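Local structure of uncharacterized HTH-type transcriptional regulator YydK (Bacillus subtilis subsp. subtilis, 3BWG) at residues B[195-206]-B[218-226]. The protein probably binds DNA and regulates transcription, as a member of the GntR family that joins a winged helix-turn-helix to a UTRA domain. Sequence-based numbering, arbitrary orientation.
Sequences LEAGLPKLYIES and YSKISYNYE. With EDO (1,2-ethanediol), chain I; EDO (1,2-ethanediol), chain H.
Leu-195 opens the contact by laying CD1 against the side-chain amide of Asn-224, whose OD1 accepts from Glu-226 N in an Asx turn, while CD2 touches OE1 of Glu-226. Past the type II turn from Glu-196 to Leu-199, Pro-200 sets CD squarely over one face of the Tyr-225 ring, a CH-pi contact 4.0 Å from the centroid; CG of Glu-226 lies over the rim of the opposite face. Here the strands part: water 1 donates to Pro-200 O and Tyr-223 O and accepts from Tyr-225 N, and O2 of the chain I ethanediol, probably from the crystallisation liquor, accepts from Leu-202 N and donates to Tyr-223 O. Direct pairing of the antiparallel hairpin begins with Tyr-223 N to Leu-202 O (3.0 Å), almost straight at 167°.

With chi1 at 170°, the Tyr-203 ring swings away from its own N and comes to lie alongside Lys-220, with CB of that lysine at its edge; Lys-220 NZ donates to Tyr-203 OH at 3.2 Å and also forms a salt bridge with Glu-110. A phenylalanine here would probably cost that ammonium its phenolic acceptor, leaving Glu-110 to fix it with less help. On the reverse face Ile-204 brings CD1 to 3.7 Å from Tyr-223 CE2, while its backbone exchanges two hydrogen bonds with Ile-221. Glu-205 OE2 accepts from Tyr-218 OH in the plane of the ring; the modelled 2.4 Å is unusually short and its exact value doubtful. Ser-206 pairs both ways with Ser-219, their hydroxyls joined by water 2, which also donates to Ile-204 O. Two separate polar links thus tie this UTRA-domain hairpin, Lys-220 to Tyr-203 and Tyr-218 to Glu-205, whose OE1 bridges to Arg-74 of the second subunit; the reverse face is mixed, apolar at Ile-204 and Tyr-223, water-bridged at the serines.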
loop_
_atom_site.group_PDB
_atom_site.type_symbol
_atom_site.label_atom_id
_atom_site.label_comp_id
_atom_site.label_asym_id
_atom_site.label_seq_id
_atom_site.Cartn_x
_atom_site.Cartn_y
_atom_site.Cartn_z
ATOM N N LEU B 195 11.588 5.068 -24.197
ATOM C CA LEU B 195 10.778 6.292 -24.128
ATOM C C LEU B 195 11.718 7.478 -24.333
ATOM O O LEU B 195 12.903 7.271 -24.537
ATOM C CB LEU B 195 10.061 6.416 -22.782
ATOM C CG LEU B 195 9.116 5.265 -22.406
ATOM C CD1 LEU B 195 8.720 5.362 -20.936
ATOM C CD2 LEU B 195 7.920 5.271 -23.358
ATOM N N GLU B 196 11.205 8.700 -24.271
ATOM C CA GLU B 196 12.044 9.905 -24.407
ATOM C C GLU B 196 12.483 10.421 -23.027
ATOM O O GLU B 196 11.726 10.327 -22.066
ATOM C CB GLU B 196 11.270 10.995 -25.123
ATOM C CG GLU B 196 10.560 10.506 -26.374
ATOM C CD GLU B 196 9.389 11.385 -26.791
ATOM O OE1 GLU B 196 8.394 10.814 -27.287
ATOM O OE2 GLU B 196 9.453 12.635 -26.643
ATOM N N ALA B 197 13.695 10.973 -22.937
ATOM C CA ALA B 197 14.180 11.593 -21.699
ATOM C C ALA B 197 13.286 12.775 -21.329
ATOM O O ALA B 197 12.764 13.466 -22.198
ATOM C CB ALA B 197 15.652 12.030 -21.833
ATOM N N GLY B 198 13.083 12.987 -20.035
ATOM C CA GLY B 198 12.242 14.090 -19.598
ATOM C C GLY B 198 10.799 13.694 -19.387
ATOM O O GLY B 198 10.062 14.376 -18.683
ATOM N N LEU B 199 10.386 12.587 -19.988
ATOM C CA LEU B 199 9.047 12.048 -19.741
ATOM C C LEU B 199 8.959 11.546 -18.295
ATOM O O LEU B 199 9.998 11.334 -17.655
ATOM C CB LEU B 199 8.667 10.983 -20.797
ATOM C CG LEU B 199 8.573 11.545 -22.237
ATOM C CD1 LEU B 199 8.375 10.427 -23.236
ATOM C CD2 LEU B 199 7.455 12.583 -22.393
ATOM N N PRO B 200 7.723 11.398 -17.760
ATOM C CA PRO B 200 7.484 11.033 -16.356
ATOM C C PRO B 200 7.882 9.606 -16.024
ATOM O O PRO B 200 7.786 8.697 -16.878
ATOM C CB PRO B 200 5.968 11.168 -16.202
ATOM C CG PRO B 200 5.502 11.898 -17.405
ATOM C CD PRO B 200 6.457 11.574 -18.492
ATOM N N LYS B 201 8.310 9.399 -14.781
ATOM C CA LYS B 201 8.500 8.029 -14.246
ATOM C C LYS B 201 8.111 7.980 -12.773
ATOM O O LYS B 201 8.244 8.972 -12.036
ATOM C CB LYS B 201 9.965 7.571 -14.370
ATOM C CG LYS B 201 10.903 8.570 -13.723
ATOM C CD LYS B 201 12.219 8.006 -13.333
ATOM C CE LYS B 201 12.892 8.980 -12.404
ATOM N NZ LYS B 201 14.327 9.012 -12.667
ATOM N N LEU B 202 7.620 6.823 -12.374
ATOM C CA LEU B 202 7.542 6.453 -10.985
ATOM C C LEU B 202 8.829 5.720 -10.639
ATOM O O LEU B 202 9.261 4.790 -11.341
ATOM C CB LEU B 202 6.345 5.554 -10.729
ATOM C CG LEU B 202 6.029 5.127 -9.293
ATOM C CD1 LEU B 202 5.804 6.302 -8.275
ATOM C CD2 LEU B 202 4.863 4.074 -9.318
ATOM N N TYR B 203 9.454 6.215 -9.585
ATOM C CA TYR B 203 10.722 5.732 -9.145
ATOM C C TYR B 203 10.573 5.240 -7.708
ATOM O O TYR B 203 10.279 6.004 -6.800
ATOM C CB TYR B 203 11.771 6.860 -9.251
ATOM C CG TYR B 203 13.055 6.486 -8.568
ATOM C CD1 TYR B 203 13.764 5.358 -8.993
ATOM C CD2 TYR B 203 13.543 7.206 -7.471
ATOM C CE1 TYR B 203 14.930 4.945 -8.349
ATOM C CE2 TYR B 203 14.736 6.810 -6.826
ATOM C CZ TYR B 203 15.416 5.677 -7.293
ATOM O OH TYR B 203 16.598 5.225 -6.743
ATOM N N ILE B 204 10.746 3.946 -7.506
ATOM C CA ILE B 204 10.524 3.342 -6.178
ATOM C C ILE B 204 11.793 2.712 -5.677
ATOM O O ILE B 204 12.442 1.958 -6.433
ATOM C CB ILE B 204 9.416 2.223 -6.249
ATOM C CG1 ILE B 204 8.151 2.770 -6.931
ATOM C CG2 ILE B 204 9.141 1.541 -4.815
ATOM C CD1 ILE B 204 7.022 1.814 -6.968
ATOM N N GLU B 205 12.140 3.032 -4.422
ATOM C CA GLU B 205 13.115 2.285 -3.634
ATOM C C GLU B 205 12.461 1.396 -2.612
ATOM O O GLU B 205 11.629 1.866 -1.800
ATOM C CB GLU B 205 14.072 3.225 -2.927
ATOM C CG GLU B 205 14.875 4.052 -3.887
ATOM C CD GLU B 205 15.453 5.245 -3.186
ATOM O OE1 GLU B 205 14.754 6.273 -3.042
ATOM O OE2 GLU B 205 16.591 5.137 -2.704
ATOM N N SER B 206 12.831 0.108 -2.644
ATOM C CA SER B 206 12.271 -0.861 -1.741
ATOM C C SER B 206 13.315 -1.499 -0.829
ATOM O O SER B 206 14.409 -1.853 -1.263
ATOM C CB SER B 206 11.562 -1.977 -2.512
ATOM O OG SER B 206 10.635 -1.431 -3.429
ATOM N N TYR B 218 17.752 -4.470 -1.442
ATOM C CA TYR B 218 17.461 -3.084 -1.681
ATOM C C TYR B 218 17.402 -2.953 -3.180
ATOM O O TYR B 218 18.361 -3.318 -3.879
ATOM C CB TYR B 218 18.587 -2.195 -1.134
ATOM C CG TYR B 218 18.459 -0.750 -1.501
ATOM C CD1 TYR B 218 17.319 -0.025 -1.138
ATOM C CD2 TYR B 218 19.485 -0.089 -2.182
ATOM C CE1 TYR B 218 17.184 1.306 -1.483
ATOM C CE2 TYR B 218 19.373 1.231 -2.510
ATOM C CZ TYR B 218 18.229 1.929 -2.147
ATOM O OH TYR B 218 18.115 3.280 -2.449
ATOM N N SER B 219 16.298 -2.406 -3.677
ATOM C CA SER B 219 16.137 -2.210 -5.109
ATOM C C SER B 219 15.723 -0.770 -5.448
ATOM O O SER B 219 15.098 -0.051 -4.629
ATOM C CB SER B 219 15.145 -3.232 -5.671
ATOM O OG SER B 219 13.834 -2.852 -5.339
ATOM N N LYS B 220 16.108 -0.356 -6.658
ATOM C CA LYS B 220 15.822 0.959 -7.212
ATOM C C LYS B 220 15.198 0.723 -8.558
ATOM O O LYS B 220 15.838 0.164 -9.443
ATOM C CB LYS B 220 17.118 1.715 -7.385
ATOM C CG LYS B 220 17.726 2.080 -6.034
ATOM C CD LYS B 220 19.240 2.268 -6.116
ATOM C CE LYS B 220 19.664 3.286 -7.143
ATOM N NZ LYS B 220 19.773 4.633 -6.531
ATOM N N ILE B 221 13.944 1.143 -8.722
ATOM C CA ILE B 221 13.209 0.839 -9.946
ATOM C C ILE B 221 12.514 2.053 -10.553
ATOM O O ILE B 221 11.881 2.855 -9.857
ATOM C CB ILE B 221 12.193 -0.243 -9.696
ATOM C CG1 ILE B 221 12.867 -1.450 -8.997
ATOM C CG2 ILE B 221 11.513 -0.665 -11.057
ATOM C CD1 ILE B 221 11.985 -2.662 -8.768
ATOM N N SER B 222 12.678 2.200 -11.859
ATOM C CA SER B 222 11.944 3.189 -12.619
ATOM C C SER B 222 10.994 2.453 -13.560
ATOM O O SER B 222 11.439 1.643 -14.367
ATOM C CB SER B 222 12.920 4.054 -13.437
ATOM O OG SER B 222 13.733 4.806 -12.565
ATOM N N TYR B 223 9.708 2.773 -13.477
ATOM C CA TYR B 223 8.715 2.175 -14.340
ATOM C C TYR B 223 8.383 2.990 -15.598
ATOM O O TYR B 223 8.467 4.235 -15.602
ATOM C CB TYR B 223 7.441 1.885 -13.530
ATOM C CG TYR B 223 7.640 0.847 -12.423
ATOM C CD1 TYR B 223 7.427 -0.497 -12.684
ATOM C CD2 TYR B 223 8.028 1.219 -11.123
ATOM C CE1 TYR B 223 7.623 -1.478 -11.679
ATOM C CE2 TYR B 223 8.216 0.251 -10.093
ATOM C CZ TYR B 223 7.985 -1.100 -10.393
ATOM O OH TYR B 223 8.156 -2.101 -9.450
ATOM N N ASN B 224 7.978 2.278 -16.646
ATOM C CA ASN B 224 7.395 2.889 -17.830
ATOM C C ASN B 224 5.972 3.399 -17.540
ATOM O O ASN B 224 5.045 2.589 -17.358
ATOM C CB ASN B 224 7.414 1.824 -18.947
ATOM C CG ASN B 224 6.828 2.288 -20.245
ATOM O OD1 ASN B 224 6.013 3.226 -20.305
ATOM N ND2 ASN B 224 7.219 1.607 -21.318
ATOM N N TYR B 225 5.797 4.728 -17.493
ATOM C CA TYR B 225 4.506 5.344 -17.184
ATOM C C TYR B 225 3.365 4.951 -18.136
ATOM O O TYR B 225 2.191 5.043 -17.773
ATOM C CB TYR B 225 4.632 6.886 -17.086
ATOM C CG TYR B 225 4.613 7.614 -18.405
ATOM C CD1 TYR B 225 3.474 8.273 -18.831
ATOM C CD2 TYR B 225 5.737 7.637 -19.224
ATOM C CE1 TYR B 225 3.436 8.953 -20.063
ATOM C CE2 TYR B 225 5.728 8.301 -20.475
ATOM C CZ TYR B 225 4.574 8.962 -20.866
ATOM O OH TYR B 225 4.549 9.635 -22.046
ATOM N N GLU B 226 3.706 4.485 -19.330
ATOM C CA GLU B 226 2.679 4.078 -20.295
ATOM C C GLU B 226 2.261 2.625 -20.170
ATOM O O GLU B 226 1.346 2.209 -20.864
ATOM C CB GLU B 226 3.144 4.261 -21.763
ATOM C CG GLU B 226 3.853 5.506 -22.094
ATOM C CD GLU B 226 3.934 5.695 -23.623
ATOM O OE1 GLU B 226 4.532 4.836 -24.333
ATOM O OE2 GLU B 226 3.350 6.691 -24.095
HETATM C C1 EDO I . 4.323 4.769 -14.054
HETATM O O1 EDO I . 3.743 3.622 -13.509
HETATM C C2 EDO I . 5.804 4.527 -13.969
HETATM O O2 EDO I . 6.372 5.708 -14.456
HETATM C C1 EDO H . 16.300 2.511 -11.312
HETATM O O1 EDO H . 16.102 3.701 -12.066
HETATM C C2 EDO H . 17.730 2.074 -11.525
HETATM O O2 EDO H . 18.558 2.971 -10.772
HETATM O O HOH W 1 8.525 6.183 -17.514
HETATM O O HOH W 2 12.169 -0.615 -5.778
#